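Local coordinates for DNA ligase (Archaeoglobus fulgidus, PDB 3GDE), which probably seals nicks in double-stranded DNA during replication, recombination and repair, using ATP and passing through an adenylated-lysine intermediate, at residues Val226-Ala231 with Tyr270-Glu275. Residues are numbered along the deposited sequence; the frame is centred on the assembly and turned at random.
Sequences VRMMLA and YSRRLE. With PO4 (phosphate ion), chain B.
Leu230 and Met228 pack against Arg272, a predicted ATP-binding residue of the adenylation domain. The Leu230 side chain crosses that of Arg272 at about a right angle, its CD2 lying 3.6 Å above one face of the guanidinium and offset toward the rim. Over the centre of the opposite face sits Arg273 CZ, 3.7 Å from the plane, so the group is sandwiched between a methyl and a second guanidinium. At its edge, in plane, O4 of a phosphate ion lies 2.7 Å from Arg272 NH1, which donates a weak hydrogen bond to O1; Lys420 and Arg414 bind the same ion.

The Met228 chain, its CG anti to the carbonyl carbon (chi1 -63°) and extended beyond, brings SD 3.8 Å from Arg272 CA and CE 3.4 Å from Ser271 O. No direct hydrogen bond joins the segments; a water accepts from Met228 N and donates to Arg272 O. Leu274 CD1 meets Arg227 CD at 4.0 Å. The type I turn from Ser271 to Leu274, closed by Leu274 N to Ser271 O, holds Arg272.

Buried Arg272 NE has no partner. Glu538, salt-bridged to Arg273, and the phosphate, probably from crystallisation, would ease repulsion between the stacked arginines, consistent with a nucleotide-phosphate pocket.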
loop_
_atom_site.group_PDB
_atom_site.type_symbol
_atom_site.label_atom_id
_atom_site.label_comp_id
_atom_site.label_asym_id
_atom_site.label_seq_id
_atom_site.Cartn_x
_atom_site.Cartn_y
_atom_site.Cartn_z
ATOM N N VAL A 226 2.561 -12.646 3.354
ATOM C CA VAL A 226 3.589 -12.654 2.340
ATOM C C VAL A 226 3.099 -11.924 1.088
ATOM O O VAL A 226 1.914 -11.981 0.729
ATOM C CB VAL A 226 4.216 -14.080 2.116
ATOM C CG1 VAL A 226 3.596 -15.139 3.042
ATOM C CG2 VAL A 226 4.244 -14.507 0.636
ATOM N N ARG A 227 4.011 -11.181 0.469
ATOM C CA ARG A 227 3.688 -10.407 -0.714
ATOM C C ARG A 227 3.241 -11.358 -1.809
ATOM O O ARG A 227 3.932 -12.332 -2.114
ATOM C CB ARG A 227 4.898 -9.607 -1.168
ATOM C CG ARG A 227 4.542 -8.272 -1.731
ATOM C CD ARG A 227 4.107 -7.321 -0.640
ATOM N NE ARG A 227 5.176 -6.410 -0.242
ATOM C CZ ARG A 227 5.503 -5.310 -0.911
ATOM N NH1 ARG A 227 4.858 -4.985 -2.023
ATOM N NH2 ARG A 227 6.487 -4.541 -0.480
ATOM N N MET A 228 2.072 -11.098 -2.377
ATOM C CA MET A 228 1.510 -12.009 -3.370
ATOM C C MET A 228 2.321 -12.036 -4.666
ATOM O O MET A 228 2.887 -11.020 -5.082
ATOM C CB MET A 228 0.054 -11.647 -3.660
ATOM C CG MET A 228 -0.852 -11.797 -2.459
ATOM S SD MET A 228 -2.315 -10.816 -2.723
ATOM C CE MET A 228 -3.299 -11.275 -1.290
ATOM N N MET A 229 2.389 -13.205 -5.286
ATOM C CA MET A 229 2.958 -13.317 -6.631
ATOM C C MET A 229 2.010 -12.642 -7.614
ATOM O O MET A 229 0.797 -12.835 -7.541
ATOM C CB MET A 229 3.176 -14.785 -7.009
ATOM C CG MET A 229 3.822 -14.995 -8.360
ATOM S SD MET A 229 4.282 -16.708 -8.576
ATOM C CE MET A 229 5.164 -16.625 -10.136
ATOM N N LEU A 230 2.559 -11.846 -8.525
ATOM C CA LEU A 230 1.736 -11.067 -9.451
ATOM C C LEU A 230 1.897 -11.519 -10.897
ATOM O O LEU A 230 2.956 -12.011 -11.276
ATOM C CB LEU A 230 2.081 -9.578 -9.326
ATOM C CG LEU A 230 1.955 -8.914 -7.952
ATOM C CD1 LEU A 230 2.421 -7.462 -8.035
ATOM C CD2 LEU A 230 0.527 -8.989 -7.434
ATOM N N ALA A 231 0.853 -11.326 -11.707
ATOM C CA ALA A 231 0.879 -11.700 -13.121
ATOM C C ALA A 231 1.023 -10.502 -14.068
ATOM O O ALA A 231 0.551 -9.399 -13.773
ATOM C CB ALA A 231 -0.355 -12.497 -13.473
ATOM N N TYR A 270 -5.793 -11.406 4.716
ATOM C CA TYR A 270 -5.185 -10.199 4.181
ATOM C C TYR A 270 -5.655 -9.930 2.758
ATOM O O TYR A 270 -5.836 -10.858 1.964
ATOM C CB TYR A 270 -3.661 -10.304 4.222
ATOM C CG TYR A 270 -3.126 -10.417 5.622
ATOM C CD1 TYR A 270 -2.963 -9.286 6.415
ATOM C CD2 TYR A 270 -2.796 -11.659 6.162
ATOM C CE1 TYR A 270 -2.487 -9.386 7.722
ATOM C CE2 TYR A 270 -2.316 -11.774 7.462
ATOM C CZ TYR A 270 -2.160 -10.626 8.234
ATOM O OH TYR A 270 -1.678 -10.723 9.519
ATOM N N SER A 271 -5.859 -8.658 2.445
ATOM C CA SER A 271 -6.259 -8.252 1.106
ATOM C C SER A 271 -5.046 -8.161 0.164
ATOM O O SER A 271 -3.921 -8.504 0.542
ATOM C CB SER A 271 -6.999 -6.920 1.175
ATOM O OG SER A 271 -6.122 -5.887 1.601
ATOM N N ARG A 272 -5.289 -7.719 -1.069
ATOM C CA ARG A 272 -4.255 -7.571 -2.101
ATOM C C ARG A 272 -3.127 -6.659 -1.630
ATOM O O ARG A 272 -1.962 -6.934 -1.900
ATOM C CB ARG A 272 -4.908 -7.081 -3.419
ATOM C CG ARG A 272 -4.050 -6.381 -4.483
ATOM C CD ARG A 272 -3.051 -7.264 -5.232
ATOM N NE ARG A 272 -1.728 -6.915 -4.748
ATOM C CZ ARG A 272 -0.801 -6.227 -5.406
ATOM N NH1 ARG A 272 -0.969 -5.831 -6.660
ATOM N NH2 ARG A 272 0.334 -5.972 -4.785
ATOM N N ARG A 273 -3.486 -5.595 -0.909
ATOM C CA ARG A 273 -2.500 -4.641 -0.373
ATOM C C ARG A 273 -2.129 -4.985 1.071
ATOM O O ARG A 273 -1.497 -4.189 1.784
ATOM C CB ARG A 273 -2.990 -3.181 -0.463
ATOM C CG ARG A 273 -3.998 -2.817 -1.572
ATOM C CD ARG A 273 -3.655 -3.262 -3.005
ATOM N NE ARG A 273 -2.387 -2.778 -3.552
ATOM C CZ ARG A 273 -2.106 -2.710 -4.860
ATOM N NH1 ARG A 273 -3.005 -3.075 -5.771
ATOM N NH2 ARG A 273 -0.918 -2.276 -5.270
ATOM N N LEU A 274 -2.528 -6.193 1.476
ATOM C CA LEU A 274 -2.241 -6.759 2.781
ATOM C C LEU A 274 -2.817 -5.955 3.951
ATOM O O LEU A 274 -2.160 -5.805 4.971
ATOM C CB LEU A 274 -0.737 -7.036 2.965
ATOM C CG LEU A 274 -0.035 -7.911 1.923
ATOM C CD1 LEU A 274 1.437 -8.009 2.249
ATOM C CD2 LEU A 274 -0.647 -9.300 1.823
ATOM N N GLU A 275 -4.038 -5.447 3.791
ATOM C CA GLU A 275 -4.818 -4.947 4.918
ATOM C C GLU A 275 -5.428 -6.160 5.604
ATOM O O GLU A 275 -5.900 -7.081 4.927
ATOM C CB GLU A 275 -5.942 -4.011 4.450
ATOM C CG GLU A 275 -6.731 -3.330 5.585
ATOM C CD GLU A 275 -8.169 -2.921 5.198
ATOM O OE1 GLU A 275 -8.502 -2.899 3.985
ATOM O OE2 GLU A 275 -8.973 -2.613 6.118
HETATM P P PO4 B . -2.572 -6.578 -9.771
HETATM O O1 PO4 B . -3.171 -7.305 -8.583
HETATM O O2 PO4 B . -1.980 -7.618 -10.684
HETATM O O3 PO4 B . -3.635 -5.810 -10.525
HETATM O O4 PO4 B . -1.507 -5.635 -9.284
HETATM O O HOH W 1 0.563 -8.344 -1.947
#